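Side-chain contacts in 3-chlorocatechol 1,2-dioxygenase (Rhodococcus opacus, PDB 2BOY), which probably catalyses the intradiol ring cleavage of catechols such as 3-chlorocatechol with molecular oxygen, using a bound ferric iron: residues N18-I21 against K22-V26; A58-S61 against V62-S66; A223-P226 against E227-L230. All coordinates share one frame; numbering follows the deposited sequence. Where two conformers were deposited one is given.

Interaction 1 of 3, residues N18-I21 against K22-V26; sequences NAVI and KDEKV
K22, D23 and E24 donate their backbone N-H groups to the carbonyl oxygens of N18, A19 and V20, which is ordinary i to i-4 helix bonding near the end of helix 3-24. The E24 N to V20 O bond measures 2.8 Å. The next step is different. V26 N reaches back five residues to I21 O at 3.1 Å, and it lies in the carbonyl plane on a lone pair. K25 makes this possible, because its positive phi of 53° turns the chain back. A weak bond from K25 N to K22 O, 3.5 Å, accompanies the turn.

The side chains follow the same two patterns. V20 and E24 are one helical turn apart and run side by side, with V20 CG1 at 4.1 Å from E24 CG. V20 CG1 stands anti to the backbone N (chi1 174°), which puts it on the E24 side. The E24 chain then bends at chi2, and its carboxylate forms a salt bridge with K12 of the second subunit. I21 and V26 meet at an angle. I21 CG2 lies 4.2 Å from V26 CB, and V26 CG2 rests on I21 CA at 3.7 Å. N18 gives its amide N-H to F54 O of the second subunit. V26 also packs on I59 of that subunit and touches the bound phospholipid.

The 6-to-1 bond, the weak 5-to-2 bond, the positive phi at K25 and the apolar I21-V26 pair together define a Schellman motif, the classic C-terminal cap of an alpha-helix.

Interaction 2 of 3, residues A58-S61 against V62-S66; sequences AIES and VAAES
Backbone bonds come first: A58 O, I59 O and E60 O accept from the N-H groups of V62, A63 and A64. These are the i to i-4 bonds of the last part of helix 56-64. The A63 N to I59 O bond is 3.1 Å long and nearly straight at 170°. A64 N to E60 O is shorter, 2.8 Å, but more bent. S66 N closes a tighter i to i-3 turn on A63 O at 3.2 Å.

Carbon contacts against the carbonyls come next. V62 CG1 sits 3.2 Å from A58 O. Its chi1 of -7° is almost eclipsed with the backbone N, so the exact pose of this branch is doubtful. A64 CB packs on E60 O at 3.3 Å, and A63 CB lies 3.5 Å from the same oxygen.

Of the polar side chains, E60 is the buried one. Its CG is anti to the backbone N (chi1 -159°), and the chain bends at chi2. This carries the carboxylate along the helix over the methyl of A64, with E60 OE2 at 3.8 Å from A64 CB. Both carboxylate oxygens have partners. OE1 forms a salt bridge with K225, and OE2 is hydrogen-bonded to the hydroxyl of S72. E65 forms a salt bridge with K25 of the second subunit.

The helix lies between two neighbours. E60 and A64 meet the loop residues S72, I74 and K225 of the same chain, with K225 just before strand 229-236. A58, I59 and V62 pack on N18 of the second subunit, in its helix 3-24, and V26 just after that helix, and E60 touches Y28 in its helix 28-43.

Interaction 3 of 3, residues A223-P226 against E227-L230; sequences AVKP and ELLL
K225 and L228 close a 3-10 turn that leads from a loop into strand 229-236 of the beta domain. L228 N donates to K225 O at 3.0 Å, and the donor stands above the carbonyl plane. L228 CB packs on K225 O at 3.4 Å, and L228 CD1 lies 4.0 Å from K225 CB.

E227 folds back beside the P226 ring. Its bend at chi2 (83°) brings E227 OE2 to 3.5 Å from P226 CD and also 3.5 Å from K225 CB. Q71 hydrogen-bonds to this oxygen and fixes it further. K225 NZ is 6.5 Å from E227 OE2 and does not pair with it. It pairs instead with the carboxylate of E60 and also bonds S72 O and the side chain of Q71.

L229 reaches back over the turn. L229 CD2 meets V224 CG1 at 4.3 Å, and L229 CD1 lies 4.0 Å from P226 CA. An alanine at L229 would keep only CB, and V224 CG1 and the P226 flank would probably lose part of their apolar cover.

One backbone bond and apolar contacts thus set the turn itself, while its two charged ends are held by Q71, S72 and, for K225, E60 of helix 56-64.

In the fold
All three contacts are local, so none closes a long loop. They follow one another in series, and none nests in or crosses another. Interaction 1 ends helix 3-24, interaction 2 lies near the end of helix 56-64, and interaction 3 opens strand 229-236. Within one chain, interactions 1 and 2 do not touch, their nearest atoms being about 16 Å apart. The dimer brings them together, since residues 18-26 of one subunit pack on residues 58-65 of the other. Interactions 2 and 3 touch directly, with centres about 15 Å apart. Residues 58-66 therefore connect the subunit interface to the iron-binding beta domain.

Interaction 1 of 3, residues N18-I21 against K22-V26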
ATOM      1  N   ASN A  18       5.219   2.296 -11.468  1.00 23.03           N
ATOM      2  CA  ASN A  18       5.565   1.461 -12.638  1.00 23.71           C
ATOM      3  C   ASN A  18       6.835   1.940 -13.376  1.00 23.57           C
ATOM      4  O   ASN A  18       7.567   1.151 -13.947  1.00 23.36           O
ATOM      5  CB  ASN A  18       4.348   1.298 -13.576  1.00 23.35           C
ATOM      6  CG  ASN A  18       3.358   0.241 -13.067  1.00 23.37           C
ATOM      7  OD1 ASN A  18       3.745  -0.718 -12.415  1.00 21.52           O
ATOM      8  ND2 ASN A  18       2.087   0.441 -13.342  1.00 21.78           N
ATOM      9  N   ALA A  19       7.107   3.241 -13.361  1.00 25.02           N
ATOM     10  CA  ALA A  19       8.349   3.761 -13.960  1.00 25.08           C
ATOM     11  C   ALA A  19       9.552   3.278 -13.162  1.00 24.92           C
ATOM     12  O   ALA A  19      10.581   2.918 -13.715  1.00 26.24           O
ATOM     13  CB  ALA A  19       8.329   5.295 -14.001  1.00 25.84           C
ATOM     14  N   VAL A  20       9.422   3.268 -11.849  1.00 24.99           N
ATOM     15  CA  VAL A  20      10.477   2.754 -10.992  1.00 24.42           C
ATOM     16  C   VAL A  20      10.698   1.238 -11.204  1.00 24.22           C
ATOM     17  O   VAL A  20      11.838   0.754 -11.226  1.00 24.41           O
ATOM     18  CB  VAL A  20      10.185   3.037  -9.482  1.00 24.03           C
ATOM     19  CG1 VAL A  20      11.234   2.346  -8.595  1.00 23.51           C
ATOM     20  CG2 VAL A  20      10.195   4.544  -9.228  1.00 26.14           C
ATOM     21  N   ILE A  21       9.611   0.476 -11.292  1.00 24.01           N
ATOM     22  CA  ILE A  21       9.743  -0.952 -11.586  1.00 24.18           C
ATOM     23  C   ILE A  21      10.566  -1.173 -12.867  1.00 24.73           C
ATOM     24  O   ILE A  21      11.457  -2.006 -12.899  1.00 24.78           O
ATOM     25  CB  ILE A  21       8.347  -1.617 -11.731  1.00 22.88           C
ATOM     26  CG1 ILE A  21       7.716  -1.777 -10.341  1.00 21.32           C
ATOM     27  CG2 ILE A  21       8.474  -2.964 -12.512  1.00 22.75           C
ATOM     28  CD1 ILE A  21       6.262  -2.188 -10.350  1.00 21.68           C
ATOM     29  N   LYS A  22      10.240  -0.418 -13.897  1.00 27.34           N
ATOM     30  CA  LYS A  22      10.929  -0.534 -15.191  1.00 30.03           C
ATOM     31  C   LYS A  22      12.387  -0.109 -15.114  1.00 30.78           C
ATOM     32  O   LYS A  22      13.255  -0.809 -15.632  1.00 32.34           O
ATOM     33  CB  LYS A  22      10.228   0.308 -16.239  1.00 29.69           C
ATOM     34  CG  LYS A  22      10.827   0.179 -17.610  1.00 34.03           C
ATOM     35  CD  LYS A  22       9.831   0.629 -18.686  1.00 40.25           C
ATOM     36  CE  LYS A  22      10.544   0.904 -20.017  1.00 42.05           C
ATOM     37  NZ  LYS A  22       9.522   1.060 -21.096  1.00 44.00           N
ATOM     38  N   ASP A  23      12.656   1.023 -14.471  1.00 31.55           N
ATOM     39  CA  ASP A  23      14.015   1.566 -14.394  1.00 31.70           C
ATOM     40  C   ASP A  23      14.897   0.687 -13.499  1.00 31.39           C
ATOM     41  O   ASP A  23      16.047   0.382 -13.838  1.00 31.13           O
ATOM     42  CB  ASP A  23      13.963   3.012 -13.912  1.00 32.75           C
ATOM     43  CG  ASP A  23      15.302   3.725 -14.035  1.00 38.01           C
ATOM     44  OD1 ASP A  23      15.934   3.960 -12.979  1.00 41.17           O
ATOM     45  OD2 ASP A  23      15.794   4.094 -15.136  1.00 43.09           O
ATOM     46  N   GLU A  24      14.348   0.215 -12.387  1.00 30.10           N
ATOM     47  CA  GLU A  24      15.143  -0.632 -11.509  1.00 29.47           C
ATOM     48  C   GLU A  24      15.115  -2.124 -11.811  1.00 28.56           C
ATOM     49  O   GLU A  24      15.800  -2.884 -11.132  1.00 28.50           O
ATOM     50  CB  GLU A  24      14.796  -0.371 -10.036  1.00 29.16           C
ATOM     51  CG  GLU A  24      14.997   1.076  -9.662  1.00 30.93           C
ATOM     52  CD  GLU A  24      16.434   1.379  -9.272  1.00 38.51           C
ATOM     53  OE1 GLU A  24      17.204   0.439  -8.899  1.00 39.99           O
ATOM     54  OE2 GLU A  24      16.785   2.571  -9.316  1.00 39.51           O
ATOM     55  N   LYS A  25      14.346  -2.534 -12.827  1.00 28.87           N
ATOM     56  CA  LYS A  25      14.196  -3.955 -13.181  1.00 28.01           C
ATOM     57  C   LYS A  25      13.776  -4.785 -11.964  1.00 27.34           C
ATOM     58  O   LYS A  25      14.392  -5.803 -11.596  1.00 26.88           O
ATOM     59  CB  LYS A  25      15.489  -4.508 -13.809  1.00 29.64           C
ATOM     60  CG  LYS A  25      16.067  -3.656 -14.924  1.00 31.60           C
ATOM     61  CD  LYS A  25      15.355  -3.798 -16.239  1.00 37.84           C
ATOM     62  CE  LYS A  25      16.202  -3.218 -17.390  1.00 42.01           C
ATOM     63  NZ  LYS A  25      17.621  -3.685 -17.302  1.00 44.18           N
ATOM     64  N   VAL A  26      12.712  -4.332 -11.310  1.00 26.64           N
ATOM     65  CA  VAL A  26      12.199  -5.039 -10.151  1.00 25.93           C
ATOM     66  C   VAL A  26      11.757  -6.419 -10.641  1.00 24.93           C
ATOM     67  O   VAL A  26      11.130  -6.520 -11.692  1.00 24.50           O
ATOM     68  CB  VAL A  26      11.052  -4.233  -9.500  1.00 25.10           C
ATOM     69  CG1 VAL A  26      10.369  -5.025  -8.396  1.00 25.42           C
ATOM     70  CG2 VAL A  26      11.578  -2.847  -8.992  1.00 25.45           C
TER

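Interaction 2 of 3, residues A58-S61 against V62-S66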
ATOM      1  N   ALA A  58       3.922  14.885   4.183  1.00 19.16           N
ATOM      2  CA  ALA A  58       3.581  15.516   2.892  1.00 19.71           C
ATOM      3  C   ALA A  58       2.156  16.060   2.924  1.00 19.30           C
ATOM      4  O   ALA A  58       1.872  17.144   2.412  1.00 21.08           O
ATOM      5  CB  ALA A  58       3.736  14.517   1.722  1.00 18.63           C
ATOM      6  N   ILE A  59       1.249  15.275   3.475  1.00 19.20           N
ATOM      7  CA  ILE A  59      -0.159  15.698   3.583  1.00 19.04           C
ATOM      8  C   ILE A  59      -0.233  16.948   4.495  1.00 19.09           C
ATOM      9  O   ILE A  59      -0.910  17.974   4.187  1.00 17.75           O
ATOM     10  CB  ILE A  59      -1.011  14.534   4.146  1.00 18.95           C
ATOM     11  CG1 ILE A  59      -1.081  13.358   3.133  1.00 18.97           C
ATOM     12  CG2 ILE A  59      -2.400  15.061   4.625  1.00 18.19           C
ATOM     13  CD1 ILE A  59      -2.066  13.588   1.921  1.00 17.28           C
ATOM     14  N   GLU A  60       0.437  16.865   5.634  1.00 17.73           N
ATOM     15  CA  GLU A  60       0.421  17.972   6.585  1.00 18.57           C
ATOM     16  C   GLU A  60       1.076  19.238   6.003  1.00 18.85           C
ATOM     17  O   GLU A  60       0.634  20.348   6.267  1.00 19.84           O
ATOM     18  CB  GLU A  60       1.120  17.540   7.876  1.00 19.18           C
ATOM     19  CG  GLU A  60       0.721  18.403   9.078  1.00 17.92           C
ATOM     20  CD  GLU A  60       1.490  19.731   9.114  1.00 19.88           C
ATOM     21  OE1 GLU A  60       2.614  19.829   8.563  1.00 20.71           O
ATOM     22  OE2 GLU A  60       0.972  20.670   9.705  1.00 21.22           O
ATOM     23  N   SER A  61       2.123  19.068   5.213  1.00 18.77           N
ATOM     24  CA  SER A  61       2.791  20.209   4.604  1.00 21.21           C
ATOM     25  C   SER A  61       1.825  20.961   3.646  1.00 21.17           C
ATOM     26  O   SER A  61       1.816  22.189   3.622  1.00 20.91           O
ATOM     27  CB  SER A  61       4.024  19.747   3.853  1.00 21.07           C
ATOM     28  OG  SER A  61       4.628  20.853   3.208  1.00 28.65           O
ATOM     29  N   VAL A  62       0.971  20.250   2.916  1.00 21.49           N
ATOM     30  CA  VAL A  62      -0.011  20.994   2.092  1.00 22.23           C
ATOM     31  C   VAL A  62      -1.087  21.681   2.953  1.00 21.82           C
ATOM     32  O   VAL A  62      -1.469  22.829   2.683  1.00 20.96           O
ATOM     33  CB  VAL A  62      -0.643  20.222   0.861  1.00 23.77           C
ATOM     34  CG1 VAL A  62      -0.039  18.911   0.601  1.00 25.40           C
ATOM     35  CG2 VAL A  62      -2.175  20.210   0.868  1.00 24.31           C
ATOM     36  N   ALA A  63      -1.558  20.974   3.970  1.00 20.34           N
ATOM     37  CA  ALA A  63      -2.522  21.520   4.931  1.00 21.03           C
ATOM     38  C   ALA A  63      -1.971  22.783   5.601  1.00 21.87           C
ATOM     39  O   ALA A  63      -2.715  23.778   5.803  1.00 22.98           O
ATOM     40  CB  ALA A  63      -2.847  20.468   5.994  1.00 21.05           C
ATOM     41  N   ALA A  64      -0.668  22.757   5.890  1.00 20.42           N
ATOM     42  CA  ALA A  64      -0.022  23.810   6.654  1.00 21.02           C
ATOM     43  C   ALA A  64       0.013  25.147   5.896  1.00 21.81           C
ATOM     44  O   ALA A  64       0.002  26.189   6.539  1.00 20.13           O
ATOM     45  CB  ALA A  64       1.402  23.410   7.098  1.00 19.20           C
ATOM     46  N   GLU A  65       0.041  25.101   4.562  1.00 22.52           N
ATOM     47  CA  GLU A  65      -0.025  26.337   3.770  1.00 25.32           C
ATOM     48  C   GLU A  65      -1.240  27.249   4.084  1.00 25.36           C
ATOM     49  O   GLU A  65      -1.166  28.466   3.861  1.00 26.60           O
ATOM     50  CB  GLU A  65       0.078  26.130   2.246  1.00 26.13           C
ATOM     51  CG  GLU A  65       0.755  24.917   1.629  0.50 26.70           C
ATOM     52  CD  GLU A  65       0.481  24.862   0.123  0.50 30.08           C
ATOM     53  OE1 GLU A  65      -0.118  23.876  -0.366  0.50 31.00           O
ATOM     54  OE2 GLU A  65       0.835  25.831  -0.588  0.50 31.96           O
ATOM     55  N   SER A  66      -2.299  26.677   4.641  1.00 24.55           N
ATOM     56  CA  SER A  66      -3.493  27.415   5.046  1.00 25.88           C
ATOM     57  C   SER A  66      -3.567  27.769   6.535  1.00 24.20           C
ATOM     58  O   SER A  66      -4.625  28.166   6.998  1.00 24.12           O
ATOM     59  CB  SER A  66      -4.759  26.602   4.714  1.00 26.54           C
ATOM     60  OG  SER A  66      -4.930  26.491   3.313  1.00 29.21           O
TER

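Interaction 3 of 3, residues A223-P226 against E227-L230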
ATOM      1  N   ALA A 223       9.095  15.058  10.007  1.00 19.00           N
ATOM      2  CA  ALA A 223       8.097  15.965  10.560  1.00 19.06           C
ATOM      3  C   ALA A 223       8.698  17.096  11.410  1.00 18.80           C
ATOM      4  O   ALA A 223       7.950  17.823  12.089  1.00 18.02           O
ATOM      5  CB  ALA A 223       7.066  15.158  11.408  1.00 19.35           C
ATOM      6  N   VAL A 224      10.033  17.257  11.388  1.00 17.41           N
ATOM      7  CA  VAL A 224      10.634  18.329  12.163  1.00 17.88           C
ATOM      8  C   VAL A 224      10.543  19.617  11.325  1.00 18.96           C
ATOM      9  O   VAL A 224      10.791  19.609  10.123  1.00 18.27           O
ATOM     10  CB  VAL A 224      12.092  18.058  12.564  1.00 18.57           C
ATOM     11  CG1 VAL A 224      12.791  19.301  13.186  1.00 19.23           C
ATOM     12  CG2 VAL A 224      12.181  16.857  13.523  1.00 18.88           C
ATOM     13  N   LYS A 225      10.148  20.698  11.983  1.00 18.57           N
ATOM     14  CA  LYS A 225      10.214  22.042  11.377  1.00 19.13           C
ATOM     15  C   LYS A 225      10.964  22.974  12.349  1.00 18.30           C
ATOM     16  O   LYS A 225      10.941  22.784  13.586  1.00 18.04           O
ATOM     17  CB  LYS A 225       8.796  22.569  11.029  1.00 19.23           C
ATOM     18  CG  LYS A 225       7.945  21.602  10.161  1.00 18.91           C
ATOM     19  CD  LYS A 225       6.574  22.209   9.909  1.00 19.86           C
ATOM     20  CE  LYS A 225       5.566  21.272   9.192  1.00 18.46           C
ATOM     21  NZ  LYS A 225       4.243  21.994   9.116  1.00 16.88           N
ATOM     22  N   PRO A 226      11.685  23.952  11.796  1.00 18.63           N
ATOM     23  CA  PRO A 226      12.588  24.755  12.604  1.00 18.16           C
ATOM     24  C   PRO A 226      11.853  25.569  13.657  1.00 17.61           C
ATOM     25  O   PRO A 226      12.468  25.854  14.668  1.00 18.81           O
ATOM     26  CB  PRO A 226      13.291  25.669  11.585  1.00 18.34           C
ATOM     27  CG  PRO A 226      12.422  25.669  10.342  1.00 19.28           C
ATOM     28  CD  PRO A 226      11.670  24.344  10.360  1.00 19.32           C
ATOM     29  N   GLU A 227      10.609  25.977  13.413  1.00 18.24           N
ATOM     30  CA  GLU A 227       9.843  26.746  14.405  1.00 18.77           C
ATOM     31  C   GLU A 227       9.503  25.936  15.639  1.00 18.83           C
ATOM     32  O   GLU A 227       9.123  26.518  16.647  1.00 18.07           O
ATOM     33  CB  GLU A 227       8.523  27.283  13.819  1.00 18.30           C
ATOM     34  CG  GLU A 227       8.695  28.151  12.574  1.00 19.50           C
ATOM     35  CD  GLU A 227       8.839  27.365  11.261  1.00 20.41           C
ATOM     36  OE1 GLU A 227       9.022  28.021  10.183  1.00 21.51           O
ATOM     37  OE2 GLU A 227       8.805  26.106  11.276  1.00 20.11           O
ATOM     38  N   LEU A 228       9.695  24.611  15.564  1.00 18.80           N
ATOM     39  CA  LEU A 228       9.238  23.679  16.625  1.00 17.48           C
ATOM     40  C   LEU A 228      10.386  23.131  17.510  1.00 17.78           C
ATOM     41  O   LEU A 228      10.187  22.240  18.336  1.00 18.09           O
ATOM     42  CB  LEU A 228       8.507  22.498  15.962  1.00 16.40           C
ATOM     43  CG  LEU A 228       7.328  22.920  15.039  1.00 17.32           C
ATOM     44  CD1 LEU A 228       6.748  21.705  14.331  1.00 17.76           C
ATOM     45  CD2 LEU A 228       6.257  23.696  15.860  1.00 17.89           C
ATOM     46  N   LEU A 229      11.571  23.682  17.341  1.00 18.01           N
ATOM     47  CA  LEU A 229      12.700  23.302  18.169  1.00 19.88           C
ATOM     48  C   LEU A 229      12.800  24.152  19.452  1.00 20.98           C
ATOM     49  O   LEU A 229      12.863  25.391  19.394  1.00 19.85           O
ATOM     50  CB  LEU A 229      13.991  23.335  17.347  1.00 20.44           C
ATOM     51  CG  LEU A 229      14.041  22.307  16.180  1.00 21.61           C
ATOM     52  CD1 LEU A 229      15.043  22.790  15.134  1.00 19.73           C
ATOM     53  CD2 LEU A 229      14.458  20.962  16.744  1.00 22.84           C
ATOM     54  N   LEU A 230      12.779  23.478  20.598  1.00 19.23           N
ATOM     55  CA  LEU A 230      12.806  24.161  21.886  1.00 21.05           C
ATOM     56  C   LEU A 230      14.227  24.244  22.400  1.00 22.18           C
ATOM     57  O   LEU A 230      15.028  23.347  22.127  1.00 22.25           O
ATOM     58  CB  LEU A 230      12.023  23.364  22.923  1.00 20.12           C
ATOM     59  CG  LEU A 230      10.530  23.120  22.674  1.00 21.74           C
ATOM     60  CD1 LEU A 230       9.985  22.160  23.736  1.00 23.28           C
ATOM     61  CD2 LEU A 230       9.729  24.422  22.658  1.00 22.22           C
TER